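Local coordinates for protein N-acetyl-beta-D glucosaminidase (Rhizomucor miehei CAU432, PDB 4ZM6) that probably hydrolyses terminal N-acetylglucosamine residues through a glycoside hydrolase family 3 domain and binds acetyl-CoA in a GCN5-related glucosamine N-acetyltransferase region, at residues Q63-F76 with A334-L347. Sequence-based numbering, arbitrary orientation.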
loop_
_atom_site.group_PDB
_atom_site.type_symbol
_atom_site.label_atom_id
_atom_site.label_comp_id
_atom_site.label_asym_id
_atom_site.label_seq_id
_atom_site.Cartn_x
_atom_site.Cartn_y
_atom_site.Cartn_z
ATOM N N GLN A 63 -38.990 23.757 -1.756
ATOM C CA GLN A 63 -38.782 23.440 -3.161
ATOM C C GLN A 63 -39.743 24.232 -4.050
ATOM O O GLN A 63 -39.353 24.726 -5.111
ATOM C CB GLN A 63 -38.973 21.935 -3.384
ATOM C CG GLN A 63 -37.898 21.282 -4.226
ATOM C CD GLN A 63 -36.519 21.315 -3.580
ATOM O OE1 GLN A 63 -36.381 21.139 -2.370
ATOM N NE2 GLN A 63 -35.491 21.534 -4.392
ATOM N N GLN A 64 -40.997 24.339 -3.608
ATOM C CA GLN A 64 -42.027 25.090 -4.333
ATOM C C GLN A 64 -41.647 26.557 -4.483
ATOM O O GLN A 64 -41.673 27.107 -5.585
ATOM C CB GLN A 64 -43.388 24.988 -3.621
ATOM C CG GLN A 64 -44.259 23.821 -4.073
ATOM C CD GLN A 64 -44.757 23.939 -5.510
ATOM O OE1 GLN A 64 -45.368 23.006 -6.035
ATOM N NE2 GLN A 64 -44.501 25.079 -6.151
ATOM N N ILE A 65 -41.292 27.174 -3.360
ATOM C CA ILE A 65 -40.885 28.581 -3.323
ATOM C C ILE A 65 -39.672 28.840 -4.219
ATOM O O ILE A 65 -39.577 29.891 -4.856
ATOM C CB ILE A 65 -40.581 29.020 -1.873
ATOM C CG1 ILE A 65 -41.881 29.073 -1.058
ATOM C CG2 ILE A 65 -39.886 30.377 -1.834
ATOM C CD1 ILE A 65 -41.680 28.915 0.433
ATOM N N ALA A 66 -38.755 27.875 -4.265
ATOM C CA ALA A 66 -37.563 27.975 -5.100
ATOM C C ALA A 66 -37.902 27.983 -6.588
ATOM O O ALA A 66 -37.286 28.721 -7.359
ATOM C CB ALA A 66 -36.606 26.835 -4.788
ATOM N N ARG A 67 -38.873 27.164 -6.988
ATOM C CA ARG A 67 -39.273 27.075 -8.396
ATOM C C ARG A 67 -40.050 28.311 -8.844
ATOM O O ARG A 67 -39.794 28.851 -9.925
ATOM C CB ARG A 67 -40.104 25.818 -8.653
ATOM C CG ARG A 67 -40.488 25.635 -10.118
ATOM C CD ARG A 67 -40.508 24.166 -10.503
ATOM N NE ARG A 67 -40.531 23.924 -11.947
ATOM C CZ ARG A 67 -39.512 24.141 -12.780
ATOM N NH1 ARG A 67 -38.363 24.648 -12.344
ATOM N NH2 ARG A 67 -39.650 23.864 -14.072
ATOM N N ASN A 68 -41.001 28.745 -8.017
ATOM C CA ASN A 68 -41.745 29.981 -8.270
ATOM C C ASN A 68 -40.821 31.190 -8.375
ATOM O O ASN A 68 -41.049 32.079 -9.196
ATOM C CB ASN A 68 -42.790 30.235 -7.170
ATOM C CG ASN A 68 -44.096 29.490 -7.405
ATOM O OD1 ASN A 68 -44.295 28.839 -8.435
ATOM N ND2 ASN A 68 -45.005 29.599 -6.443
ATOM N N ALA A 69 -39.774 31.208 -7.550
ATOM C CA ALA A 69 -38.812 32.310 -7.535
ATOM C C ALA A 69 -37.833 32.309 -8.718
ATOM O O ALA A 69 -36.993 33.203 -8.814
ATOM C CB ALA A 69 -38.042 32.309 -6.226
ATOM N N GLY A 70 -37.924 31.306 -9.593
ATOM C CA GLY A 70 -37.200 31.303 -10.867
ATOM C C GLY A 70 -35.792 30.732 -10.836
ATOM O O GLY A 70 -34.955 31.116 -11.656
ATOM N N HIS A 71 -35.526 29.813 -9.907
ATOM C CA HIS A 71 -34.219 29.146 -9.830
ATOM C C HIS A 71 -34.004 28.255 -11.041
ATOM O O HIS A 71 -34.933 27.580 -11.491
ATOM C CB HIS A 71 -34.114 28.275 -8.579
ATOM C CG HIS A 71 -33.823 29.040 -7.330
ATOM N ND1 HIS A 71 -34.777 29.786 -6.676
ATOM C CD2 HIS A 71 -32.686 29.158 -6.604
ATOM C CE1 HIS A 71 -34.239 30.342 -5.606
ATOM N NE2 HIS A 71 -32.972 29.977 -5.539
ATOM N N LYS A 72 -32.778 28.237 -11.556
ATOM C CA LYS A 72 -32.434 27.355 -12.668
ATOM C C LYS A 72 -32.443 25.892 -12.207
ATOM O O LYS A 72 -32.993 25.027 -12.894
ATOM C CB LYS A 72 -31.071 27.728 -13.261
ATOM C CG LYS A 72 -30.820 27.137 -14.641
ATOM C CD LYS A 72 -29.507 27.627 -15.236
ATOM C CE LYS A 72 -29.149 26.874 -16.509
ATOM N NZ LYS A 72 -27.725 27.085 -16.896
ATOM N N ARG A 73 -31.856 25.630 -11.038
ATOM C CA ARG A 73 -31.797 24.279 -10.476
ATOM C C ARG A 73 -32.423 24.208 -9.088
ATOM O O ARG A 73 -32.475 25.215 -8.384
ATOM C CB ARG A 73 -30.351 23.807 -10.397
ATOM C CG ARG A 73 -29.726 23.571 -11.753
ATOM C CD ARG A 73 -28.291 23.105 -11.622
ATOM N NE ARG A 73 -27.627 23.062 -12.921
ATOM C CZ ARG A 73 -27.147 24.126 -13.564
ATOM N NH1 ARG A 73 -27.256 25.350 -13.049
ATOM N NH2 ARG A 73 -26.556 23.964 -14.745
ATOM N N PRO A 74 -32.887 23.009 -8.684
ATOM C CA PRO A 74 -33.516 22.857 -7.370
ATOM C C PRO A 74 -32.546 23.047 -6.215
ATOM O O PRO A 74 -31.336 22.938 -6.390
ATOM C CB PRO A 74 -34.053 21.416 -7.379
ATOM C CG PRO A 74 -33.938 20.932 -8.784
ATOM C CD PRO A 74 -32.862 21.741 -9.436
ATOM N N LEU A 75 -33.094 23.349 -5.046
ATOM C CA LEU A 75 -32.309 23.485 -3.827
ATOM C C LEU A 75 -31.686 22.163 -3.408
ATOM O O LEU A 75 -32.223 21.093 -3.698
ATOM C CB LEU A 75 -33.189 23.978 -2.670
ATOM C CG LEU A 75 -33.882 25.338 -2.786
ATOM C CD1 LEU A 75 -34.674 25.615 -1.516
ATOM C CD2 LEU A 75 -32.879 26.449 -3.047
ATOM N N PHE A 76 -30.545 22.257 -2.731
ATOM C CA PHE A 76 -30.026 21.159 -1.936
ATOM C C PHE A 76 -30.626 21.317 -0.548
ATOM O O PHE A 76 -30.739 22.431 -0.045
ATOM C CB PHE A 76 -28.494 21.207 -1.843
ATOM C CG PHE A 76 -27.783 20.306 -2.820
ATOM C CD1 PHE A 76 -28.020 18.938 -2.823
ATOM C CD2 PHE A 76 -26.839 20.818 -3.704
ATOM C CE1 PHE A 76 -27.358 18.102 -3.710
ATOM C CE2 PHE A 76 -26.171 19.988 -4.591
ATOM C CZ PHE A 76 -26.430 18.629 -4.596
ATOM N N ALA A 334 -22.964 23.630 -9.958
ATOM C CA ALA A 334 -23.884 23.242 -11.026
ATOM C C ALA A 334 -23.719 21.754 -11.346
ATOM O O ALA A 334 -24.696 21.002 -11.345
ATOM C CB ALA A 334 -23.645 24.084 -12.271
ATOM N N GLN A 335 -22.478 21.340 -11.602
ATOM C CA GLN A 335 -22.157 19.928 -11.834
ATOM C C GLN A 335 -22.704 19.028 -10.724
ATOM O O GLN A 335 -23.319 17.995 -11.002
ATOM C CB GLN A 335 -20.637 19.732 -11.965
ATOM C CG GLN A 335 -20.093 20.003 -13.362
ATOM C CD GLN A 335 -18.612 20.368 -13.367
ATOM O OE1 GLN A 335 -18.190 21.310 -12.695
ATOM N NE2 GLN A 335 -17.822 19.630 -14.139
ATOM N N LEU A 336 -22.485 19.431 -9.474
ATOM C CA LEU A 336 -22.940 18.651 -8.329
ATOM C C LEU A 336 -24.461 18.546 -8.305
ATOM O O LEU A 336 -25.004 17.465 -8.093
ATOM C CB LEU A 336 -22.425 19.252 -7.014
ATOM C CG LEU A 336 -22.773 18.484 -5.729
ATOM C CD1 LEU A 336 -22.459 17.005 -5.862
ATOM C CD2 LEU A 336 -22.045 19.060 -4.528
ATOM N N LYS A 337 -25.145 19.661 -8.536
ATOM C CA LYS A 337 -26.607 19.655 -8.621
ATOM C C LYS A 337 -27.119 18.802 -9.784
ATOM O O LYS A 337 -28.078 18.053 -9.628
ATOM C CB LYS A 337 -27.157 21.083 -8.727
ATOM C CG LYS A 337 -27.096 21.852 -7.416
ATOM C CD LYS A 337 -28.029 23.049 -7.412
ATOM C CE LYS A 337 -28.020 23.731 -6.054
ATOM N NZ LYS A 337 -29.211 24.596 -5.846
ATOM N N ASP A 338 -26.469 18.907 -10.941
ATOM C CA ASP A 338 -26.853 18.121 -12.121
ATOM C C ASP A 338 -26.680 16.616 -11.908
ATOM O O ASP A 338 -27.376 15.816 -12.535
ATOM C CB ASP A 338 -26.053 18.559 -13.355
ATOM C CG ASP A 338 -26.442 19.945 -13.850
ATOM O OD1 ASP A 338 -27.589 20.374 -13.606
ATOM O OD2 ASP A 338 -25.604 20.611 -14.489
ATOM N N GLN A 339 -25.751 16.236 -11.033
ATOM C CA GLN A 339 -25.530 14.829 -10.706
ATOM C C GLN A 339 -26.700 14.239 -9.918
ATOM O O GLN A 339 -27.044 13.075 -10.100
ATOM C CB GLN A 339 -24.222 14.659 -9.919
ATOM C CG GLN A 339 -23.725 13.216 -9.852
ATOM C CD GLN A 339 -22.410 13.053 -9.101
ATOM O OE1 GLN A 339 -22.163 12.012 -8.485
ATOM N NE2 GLN A 339 -21.557 14.074 -9.151
ATOM N N PHE A 340 -27.310 15.041 -9.050
ATOM C CA PHE A 340 -28.313 14.541 -8.109
ATOM C C PHE A 340 -29.721 15.130 -8.255
ATOM O O PHE A 340 -30.684 14.516 -7.795
ATOM C CB PHE A 340 -27.834 14.788 -6.675
ATOM C CG PHE A 340 -26.653 13.952 -6.270
ATOM C CD1 PHE A 340 -26.832 12.660 -5.796
ATOM C CD2 PHE A 340 -25.365 14.462 -6.343
ATOM C CE1 PHE A 340 -25.749 11.889 -5.412
ATOM C CE2 PHE A 340 -24.278 13.697 -5.960
ATOM C CZ PHE A 340 -24.470 12.407 -5.494
ATOM N N LEU A 341 -29.850 16.301 -8.878
ATOM C CA LEU A 341 -31.096 17.074 -8.808
ATOM C C LEU A 341 -31.763 17.281 -10.166
ATOM O O LEU A 341 -31.104 17.587 -11.154
ATOM C CB LEU A 341 -30.837 18.437 -8.149
ATOM C CG LEU A 341 -30.067 18.416 -6.821
ATOM C CD1 LEU A 341 -29.815 19.825 -6.313
ATOM C CD2 LEU A 341 -30.803 17.605 -5.769
ATOM N N ASN A 342 -33.079 17.093 -10.197
ATOM C CA ASN A 342 -33.898 17.457 -11.349
ATOM C C ASN A 342 -35.308 17.806 -10.874
ATOM O O ASN A 342 -35.840 17.167 -9.966
ATOM C CB ASN A 342 -33.919 16.335 -12.395
ATOM C CG ASN A 342 -34.832 15.187 -12.011
ATOM O OD1 ASN A 342 -36.049 15.259 -12.183
ATOM N ND2 ASN A 342 -34.245 14.114 -11.498
ATOM N N TRP A 343 -35.906 18.817 -11.497
ATOM C CA TRP A 343 -37.144 19.414 -10.990
ATOM C C TRP A 343 -38.319 18.443 -10.845
ATOM O O TRP A 343 -39.094 18.561 -9.898
ATOM C CB TRP A 343 -37.554 20.610 -11.856
ATOM C CG TRP A 343 -36.782 21.850 -11.541
ATOM C CD1 TRP A 343 -35.892 22.497 -12.351
ATOM C CD2 TRP A 343 -36.824 22.591 -10.315
ATOM N NE1 TRP A 343 -35.383 23.601 -11.706
ATOM C CE2 TRP A 343 -35.936 23.679 -10.454
ATOM C CE3 TRP A 343 -37.526 22.439 -9.115
ATOM C CZ2 TRP A 343 -35.737 24.615 -9.438
ATOM C CZ3 TRP A 343 -37.330 23.370 -8.104
ATOM C CH2 TRP A 343 -36.442 24.445 -8.274
ATOM N N ASP A 344 -38.439 17.489 -11.767
ATOM C CA ASP A 344 -39.591 16.584 -11.797
ATOM C C ASP A 344 -39.750 15.810 -10.488
ATOM O O ASP A 344 -40.693 16.059 -9.736
ATOM C CB ASP A 344 -39.503 15.611 -12.979
ATOM C CG ASP A 344 -39.632 16.309 -14.326
ATOM O OD1 ASP A 344 -38.852 17.248 -14.592
ATOM O OD2 ASP A 344 -40.508 15.912 -15.124
ATOM N N ASP A 345 -38.824 14.893 -10.210
ATOM C CA ASP A 345 -38.926 14.031 -9.019
ATOM C C ASP A 345 -38.589 14.750 -7.702
ATOM O O ASP A 345 -38.883 14.244 -6.617
ATOM C CB ASP A 345 -38.085 12.750 -9.177
ATOM C CG ASP A 345 -36.630 13.028 -9.515
ATOM O OD1 ASP A 345 -36.199 14.200 -9.454
ATOM O OD2 ASP A 345 -35.918 12.060 -9.848
ATOM N N VAL A 346 -37.973 15.924 -7.807
ATOM C CA VAL A 346 -37.721 16.781 -6.651
ATOM C C VAL A 346 -39.033 17.405 -6.140
ATOM O O VAL A 346 -39.194 17.625 -4.937
ATOM C CB VAL A 346 -36.661 17.862 -7.002
ATOM C CG1 VAL A 346 -36.634 18.987 -5.987
ATOM C CG2 VAL A 346 -35.277 17.234 -7.108
ATOM N N LEU A 347 -39.964 17.673 -7.057
ATOM C CA LEU A 347 -41.292 18.213 -6.714
ATOM C C LEU A 347 -42.362 17.129 -6.562
ATOM O O LEU A 347 -43.265 17.261 -5.733
ATOM C CB LEU A 347 -41.758 19.201 -7.786
ATOM C CG LEU A 347 -40.931 20.477 -7.946
ATOM C CD1 LEU A 347 -41.203 21.124 -9.296
ATOM C CD2 LEU A 347 -41.224 21.449 -6.812
#
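The indole of Trp343 is sandwiched between Arg67 and Pro74. On one face lies the Arg67 guanidinium, a cation-pi contact with CZ of Arg67 3.9 Å from the centroid of the Trp343 five-membered ring. The two planes are 34° apart. The Arg67 chain leaves with CG anti to the backbone N (chi1 -177°) and bends at chi2, which carries its CD over the six-membered ring. On the opposite face Pro74 CG makes a CH-pi contact, 3.8 Å from the six-membered ring centroid of Trp343. The indole edge is held too: Trp343 NE1 donates to Lys72 O at 3.0 Å, nearly straight (162°). The oxygen lies in the ring plane, but the donor sits above the carbonyl plane.

Pro74 O is taken by Lys337, whose extended chain brings NZ to 2.7 Å from it. Lys337 NZ also donates to Gly40 O, so the buried ammonium has two carbonyl partners. Arg73 CD runs past Lys337 CB, and Arg73 NE meets Asp338 OD1 at 2.8 Å in a salt bridge. The carboxylate oxygen lies in the guanidinium plane, while the nitrogen approaches it from above the carboxylate plane. Ala334 CB packs over one guanidinium face of Arg73. Deeper in, Leu341 CD1 sits 3.8 Å above the Phe76 ring centre. The Lys337 chain slides past this ring in the opposite direction, and Leu336 crosses it at about a right angle.

Behind this shell, a Schellman motif at Gly70 ends helix 52-68. His71 ND1 bonds back to Ala66 O at 2.8 Å. Phe76 pairs through its backbone with Gly40 and Ile42, where strand 76-79 joins strand 41-44 in a parallel sheet. The turn before it packs on helices 323-340 and 343-348, consistent with the TIM-barrel fold of the family 3 N-terminal domain.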